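Local coordinates for protein endo-1,4-beta-xylanase (Pseudoalteromonas haloplanktis, PDB 1H13) that hydrolyses internal beta-1,4 linkages of xylan as a family 8 glycoside hydrolase, a family that also includes endoglucanases acting on cellulose, at residues Asn197-Ser202 with Phe254-Asp259; Pro262-Ile267 with Pro274-Glu279. All blocks are in the same frame, centred on the assembly; numbering follows the deposited sequence.

Contact 1. Residues Asn197-Ser202 with Phe254-Asp259; sequences NLTDPS and FLSRLD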
loop_
_atom_site.group_PDB
_atom_site.type_symbol
_atom_site.label_atom_id
_atom_site.label_comp_id
_atom_site.label_asym_id
_atom_site.label_seq_id
_atom_site.Cartn_x
_atom_site.Cartn_y
_atom_site.Cartn_z
ATOM N N ASN A 197 -17.597 9.247 -9.004
ATOM C CA ASN A 197 -16.994 10.432 -8.428
ATOM C C ASN A 197 -16.427 10.132 -7.059
ATOM O O ASN A 197 -16.581 10.910 -6.138
ATOM C CB ASN A 197 -17.959 11.601 -8.378
ATOM C CG ASN A 197 -17.286 12.918 -8.031
ATOM O OD1 ASN A 197 -16.100 13.119 -8.344
ATOM N ND2 ASN A 197 -18.028 13.846 -7.414
ATOM N N LEU A 198 -15.719 9.034 -6.943
ATOM C CA LEU A 198 -15.178 8.655 -5.634
ATOM C C LEU A 198 -13.874 7.902 -5.766
ATOM O O LEU A 198 -13.820 6.850 -6.432
ATOM C CB LEU A 198 -16.185 7.822 -4.857
ATOM C CG LEU A 198 -15.800 7.493 -3.437
ATOM C CD1 LEU A 198 -15.717 8.741 -2.627
ATOM C CD2 LEU A 198 -16.798 6.502 -2.850
ATOM N N THR A 199 -12.845 8.414 -5.126
ATOM C CA THR A 199 -11.590 7.723 -5.046
ATOM C C THR A 199 -11.141 7.718 -3.573
ATOM O O THR A 199 -11.758 8.304 -2.694
ATOM C CB THR A 199 -10.580 8.331 -6.029
ATOM O OG1 THR A 199 -9.435 7.453 -6.132
ATOM C CG2 THR A 199 -10.097 9.673 -5.589
ATOM N N ASP A 200 -10.060 7.003 -3.340
ATOM C CA ASP A 200 -9.464 6.852 -2.025
ATOM C C ASP A 200 -8.024 7.244 -2.217
ATOM O O ASP A 200 -7.309 6.551 -2.949
ATOM C CB ASP A 200 -9.668 5.409 -1.573
ATOM C CG ASP A 200 -9.103 5.065 -0.224
ATOM O OD1 ASP A 200 -8.038 5.571 0.162
ATOM O OD2 ASP A 200 -9.746 4.185 0.473
ATOM N N PRO A 201 -7.605 8.384 -1.713
ATOM C CA PRO A 201 -6.246 8.842 -1.948
ATOM C C PRO A 201 -5.197 7.779 -1.755
ATOM O O PRO A 201 -4.218 7.778 -2.503
ATOM C CB PRO A 201 -6.110 10.068 -1.018
ATOM C CG PRO A 201 -7.497 10.639 -1.062
ATOM C CD PRO A 201 -8.404 9.416 -1.034
ATOM N N SER A 202 -5.338 6.949 -0.745
ATOM C CA SER A 202 -4.335 5.900 -0.478
ATOM C C SER A 202 -4.159 4.912 -1.597
ATOM O O SER A 202 -3.154 4.206 -1.601
ATOM C CB SER A 202 -4.667 5.122 0.787
ATOM O OG SER A 202 -5.697 4.206 0.569
ATOM N N PHE A 254 -9.426 9.822 4.013
ATOM C CA PHE A 254 -9.905 8.502 3.581
ATOM C C PHE A 254 -10.459 8.518 2.175
ATOM O O PHE A 254 -10.044 7.721 1.326
ATOM C CB PHE A 254 -10.953 8.058 4.624
ATOM C CG PHE A 254 -11.752 6.842 4.282
ATOM C CD1 PHE A 254 -11.247 5.801 3.552
ATOM C CD2 PHE A 254 -13.046 6.736 4.756
ATOM C CE1 PHE A 254 -12.027 4.686 3.306
ATOM C CE2 PHE A 254 -13.842 5.634 4.501
ATOM C CZ PHE A 254 -13.353 4.628 3.757
ATOM N N LEU A 255 -11.406 9.410 1.917
ATOM C CA LEU A 255 -12.110 9.462 0.645
ATOM C C LEU A 255 -12.036 10.855 0.059
ATOM O O LEU A 255 -11.970 11.847 0.767
ATOM C CB LEU A 255 -13.561 9.059 0.824
ATOM C CG LEU A 255 -13.806 7.629 1.202
ATOM C CD1 LEU A 255 -15.279 7.384 1.497
ATOM C CD2 LEU A 255 -13.326 6.647 0.141
ATOM N N SER A 256 -12.075 10.895 -1.267
ATOM C CA SER A 256 -11.998 12.083 -2.012
ATOM C C SER A 256 -12.848 12.033 -3.240
ATOM O O SER A 256 -13.024 10.974 -3.858
ATOM C CB SER A 256 -10.519 12.313 -2.461
ATOM O OG SER A 256 -10.332 13.486 -3.225
ATOM N N ARG A 257 -13.369 13.177 -3.643
ATOM C CA ARG A 257 -13.956 13.297 -4.970
ATOM C C ARG A 257 -12.833 13.354 -6.014
ATOM O O ARG A 257 -11.650 13.472 -5.690
ATOM C CB ARG A 257 -14.861 14.540 -5.045
ATOM C CG ARG A 257 -15.973 14.505 -4.048
ATOM C CD ARG A 257 -16.815 13.289 -4.185
ATOM N NE ARG A 257 -18.013 13.296 -3.336
ATOM C CZ ARG A 257 -18.849 12.302 -3.299
ATOM N NH1 ARG A 257 -18.601 11.197 -3.990
ATOM N NH2 ARG A 257 -19.921 12.357 -2.537
ATOM N N LEU A 258 -13.213 13.303 -7.283
ATOM C CA LEU A 258 -12.226 13.222 -8.334
ATOM C C LEU A 258 -11.471 14.501 -8.562
ATOM O O LEU A 258 -10.431 14.471 -9.196
ATOM C CB LEU A 258 -12.811 12.683 -9.608
ATOM C CG LEU A 258 -13.421 11.301 -9.520
ATOM C CD1 LEU A 258 -13.832 10.826 -10.869
ATOM C CD2 LEU A 258 -12.575 10.298 -8.890
ATOM N N ASP A 259 -11.927 15.596 -7.974
ATOM C CA ASP A 259 -11.210 16.855 -7.983
ATOM C C ASP A 259 -10.302 17.029 -6.785
ATOM O O ASP A 259 -9.695 18.092 -6.619
ATOM C CB ASP A 259 -12.161 18.013 -8.129
ATOM C CG ASP A 259 -13.010 18.241 -6.940
ATOM O OD1 ASP A 259 -13.009 17.447 -5.978
ATOM O OD2 ASP A 259 -13.796 19.223 -6.941
HETATM O O HOH W 1 -14.955 15.670 -8.637
#
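The side chain of R257 crosses that of N197 at about a right angle, a worked example of how one long side chain can extend a minimal beta pairing. Its CB packs 3.8 Å from N197 OD1. CG, set beside its own backbone N (chi1 -59°), passes ND2; after a second bend (chi2 -57°) CD comes 3.1 Å from N197 O, with N197 ND2 a little farther off. NE runs past the N197 carbonyl, and NH1 at the tip donates to N197 O at 3.0 Å. That oxygen sits at the guanidinium edge, although the donor stands above the carbonyl plane. The amide and guanidinium planes are only 14° apart.

The N197 amide serves the next residue too: OD1 accepts L258 N at 3.1 Å and a proton from a water molecule. Further along, T199 and S256 form a single antiparallel, hydrogen-bonded bridge: T199 N to S256 O is almost straight at 2.9 Å, and S256 N returns a bond to T199 O (3.0 Å). P201 CG packs 3.7 Å from S256 CB, and H239 of helix 219-243 touches both residues.

Buried backbone amides thus pair in the middle, while towards the surface N197 OD1 takes the L258 N-H in place of a strand carbonyl, joining the loop before helix 206-215 to the loop after helix 219-243.

Contact 2. Residues Pro262-Ile267 with Pro274-Glu279; sequences PVIGYI and PGQWYE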
loop_
_atom_site.group_PDB
_atom_site.type_symbol
_atom_site.label_atom_id
_atom_site.label_comp_id
_atom_site.label_asym_id
_atom_site.label_seq_id
_atom_site.Cartn_x
_atom_site.Cartn_y
_atom_site.Cartn_z
ATOM N N PRO A 262 -11.877 16.388 -0.199
ATOM C CA PRO A 262 -12.279 15.379 0.757
ATOM C C PRO A 262 -13.784 15.181 0.758
ATOM O O PRO A 262 -14.533 16.132 0.696
ATOM C CB PRO A 262 -11.793 15.945 2.078
ATOM C CG PRO A 262 -10.614 16.780 1.652
ATOM C CD PRO A 262 -11.011 17.405 0.407
ATOM N N VAL A 263 -14.193 13.925 0.903
ATOM C CA VAL A 263 -15.585 13.618 1.115
ATOM C C VAL A 263 -15.882 13.933 2.554
ATOM O O VAL A 263 -15.193 13.516 3.463
ATOM C CB VAL A 263 -15.827 12.153 0.792
ATOM C CG1 VAL A 263 -17.195 11.697 1.285
ATOM C CG2 VAL A 263 -15.719 11.920 -0.631
ATOM N N ILE A 264 -16.971 14.651 2.790
ATOM C CA ILE A 264 -17.391 15.055 4.125
ATOM C C ILE A 264 -18.466 14.135 4.648
ATOM O O ILE A 264 -19.524 13.999 4.050
ATOM C CB ILE A 264 -17.887 16.505 4.117
ATOM C CG1 ILE A 264 -16.836 17.464 3.511
ATOM C CG2 ILE A 264 -18.254 16.941 5.505
ATOM C CD1 ILE A 264 -15.449 17.418 4.133
ATOM N N GLY A 265 -18.214 13.527 5.785
ATOM C CA GLY A 265 -19.183 12.691 6.429
ATOM C C GLY A 265 -19.388 11.388 5.742
ATOM O O GLY A 265 -18.518 10.855 5.045
ATOM N N TYR A 266 -20.563 10.817 5.985
ATOM C CA TYR A 266 -20.962 9.548 5.368
ATOM C C TYR A 266 -21.688 9.798 4.082
ATOM O O TYR A 266 -22.457 10.772 3.929
ATOM C CB TYR A 266 -21.873 8.806 6.355
ATOM C CG TYR A 266 -21.104 8.277 7.524
ATOM C CD1 TYR A 266 -20.350 7.133 7.390
ATOM C CD2 TYR A 266 -21.074 8.915 8.722
ATOM C CE1 TYR A 266 -19.654 6.623 8.407
ATOM C CE2 TYR A 266 -20.315 8.421 9.783
ATOM C CZ TYR A 266 -19.625 7.242 9.627
ATOM O OH TYR A 266 -18.872 6.700 10.644
ATOM N N ILE A 267 -21.412 8.932 3.112
ATOM C CA ILE A 267 -22.030 8.987 1.789
ATOM C C ILE A 267 -22.597 7.688 1.273
ATOM O O ILE A 267 -23.245 7.697 0.253
ATOM C CB ILE A 267 -21.056 9.548 0.750
ATOM C CG1 ILE A 267 -19.769 8.728 0.658
ATOM C CG2 ILE A 267 -20.739 10.989 0.973
ATOM C CD1 ILE A 267 -19.031 8.911 -0.646
ATOM N N PRO A 274 -16.150 8.390 8.546
ATOM C CA PRO A 274 -16.343 9.604 7.742
ATOM C C PRO A 274 -15.278 9.803 6.709
ATOM O O PRO A 274 -14.129 9.475 6.917
ATOM C CB PRO A 274 -16.361 10.706 8.782
ATOM C CG PRO A 274 -16.815 9.991 10.029
ATOM C CD PRO A 274 -16.117 8.680 9.973
ATOM N N GLY A 275 -15.663 10.348 5.558
ATOM C CA GLY A 275 -14.747 10.477 4.456
ATOM C C GLY A 275 -13.572 11.387 4.727
ATOM O O GLY A 275 -12.546 11.208 4.115
ATOM N N GLN A 276 -13.733 12.333 5.630
ATOM C CA GLN A 276 -12.705 13.345 5.848
ATOM C C GLN A 276 -11.758 12.960 6.935
ATOM O O GLN A 276 -10.867 13.713 7.275
ATOM C CB GLN A 276 -13.297 14.728 6.136
ATOM C CG GLN A 276 -13.809 14.972 7.565
ATOM C CD GLN A 276 -15.116 14.339 7.891
ATOM O OE1 GLN A 276 -15.761 13.695 7.072
ATOM N NE2 GLN A 276 -15.557 14.544 9.128
ATOM N N TRP A 277 -11.910 11.770 7.509
ATOM C CA TRP A 277 -10.949 11.322 8.477
ATOM C C TRP A 277 -9.625 10.960 7.837
ATOM O O TRP A 277 -9.582 10.320 6.795
ATOM C CB TRP A 277 -11.449 10.061 9.210
ATOM C CG TRP A 277 -12.431 10.327 10.281
ATOM C CD1 TRP A 277 -13.101 11.481 10.516
ATOM C CD2 TRP A 277 -12.806 9.419 11.312
ATOM N NE1 TRP A 277 -13.889 11.337 11.630
ATOM C CE2 TRP A 277 -13.717 10.080 12.129
ATOM C CE3 TRP A 277 -12.478 8.109 11.600
ATOM C CZ2 TRP A 277 -14.252 9.495 13.273
ATOM C CZ3 TRP A 277 -13.027 7.532 12.757
ATOM C CH2 TRP A 277 -13.897 8.261 13.545
ATOM N N TYR A 278 -8.550 11.376 8.498
ATOM C CA TYR A 278 -7.259 10.785 8.323
ATOM C C TYR A 278 -7.304 9.569 9.206
ATOM O O TYR A 278 -7.314 9.671 10.439
ATOM C CB TYR A 278 -6.142 11.750 8.739
ATOM C CG TYR A 278 -4.773 11.138 8.884
ATOM C CD1 TYR A 278 -3.911 11.009 7.829
ATOM C CD2 TYR A 278 -4.358 10.661 10.112
ATOM C CE1 TYR A 278 -2.660 10.481 8.008
ATOM C CE2 TYR A 278 -3.128 10.150 10.317
ATOM C CZ TYR A 278 -2.255 10.042 9.256
ATOM O OH TYR A 278 -1.009 9.528 9.490
ATOM N N GLU A 279 -7.373 8.402 8.580
ATOM C CA GLU A 279 -7.525 7.135 9.260
ATOM C C GLU A 279 -6.635 6.110 8.647
ATOM O O GLU A 279 -5.617 6.454 8.021
ATOM C CB GLU A 279 -8.985 6.704 9.350
ATOM C CG GLU A 279 -9.751 6.782 8.052
ATOM C CD GLU A 279 -9.046 6.090 6.904
ATOM O OE1 GLU A 279 -9.272 4.872 6.663
ATOM O OE2 GLU A 279 -8.173 6.781 6.310
#
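G265 and Q276 meet through a side chain that takes the place of a backbone acceptor. Q276 OE1 receives G265 N at 2.8 Å with an almost straight N-H...O angle of 173°, the donor tilted from the amide's carbonyl plane. One residue back, G275 N donates to G265 O at 2.9 Å, so both polar backbone atoms of the glycine are engaged. I264 CD1 lies across Q276 CB at 4.0 Å. Beside this pair, Y266 and P274 lie alongside each other and point the same way. P274 CA sits over the tyrosine ring's face, and P274 CD is 3.5 Å from Y266 OH.

In the next shell, a bend of the Q276 chain at chi2 (-76°) turns the amide back toward G265, whose N-H requires OE1 on that side, while NE2 is hydrogen-bonded to S330 OG. The type I turn from P274 to W277 closes with W277 N to P274 O, and P274 CD rests 3.5 Å above the centre of the indole, so the proline is held between two aromatic rings.

Polar grip on one glycine and apolar contact round one proline together close the loop leading into strand 277-278, the glutamine amide being tied to strand 329-330 of the same small sheet.

Overall arrangement
Contact 1 closes before contact 2 opens along the chain, yet their centres are only 10 Å apart, and segment 254-259 of contact 1 borders both segments of contact 2. F254 N probably bonds W277 O (2.8 Å), and L255 O probably bonds V263 N (3.0 Å); L255 also has a backbone bond to G275. The residues of contact 1 that face segment 197-202 on one side are thus tied to both segments of contact 2 on the other. F254 CB, 3.5 Å from E279 OE2, extends this packing toward D281, whose carboxylate lies close to that of D200. The result is a layered group of loops within an enzyme family built on an (alpha/alpha)6 barrel.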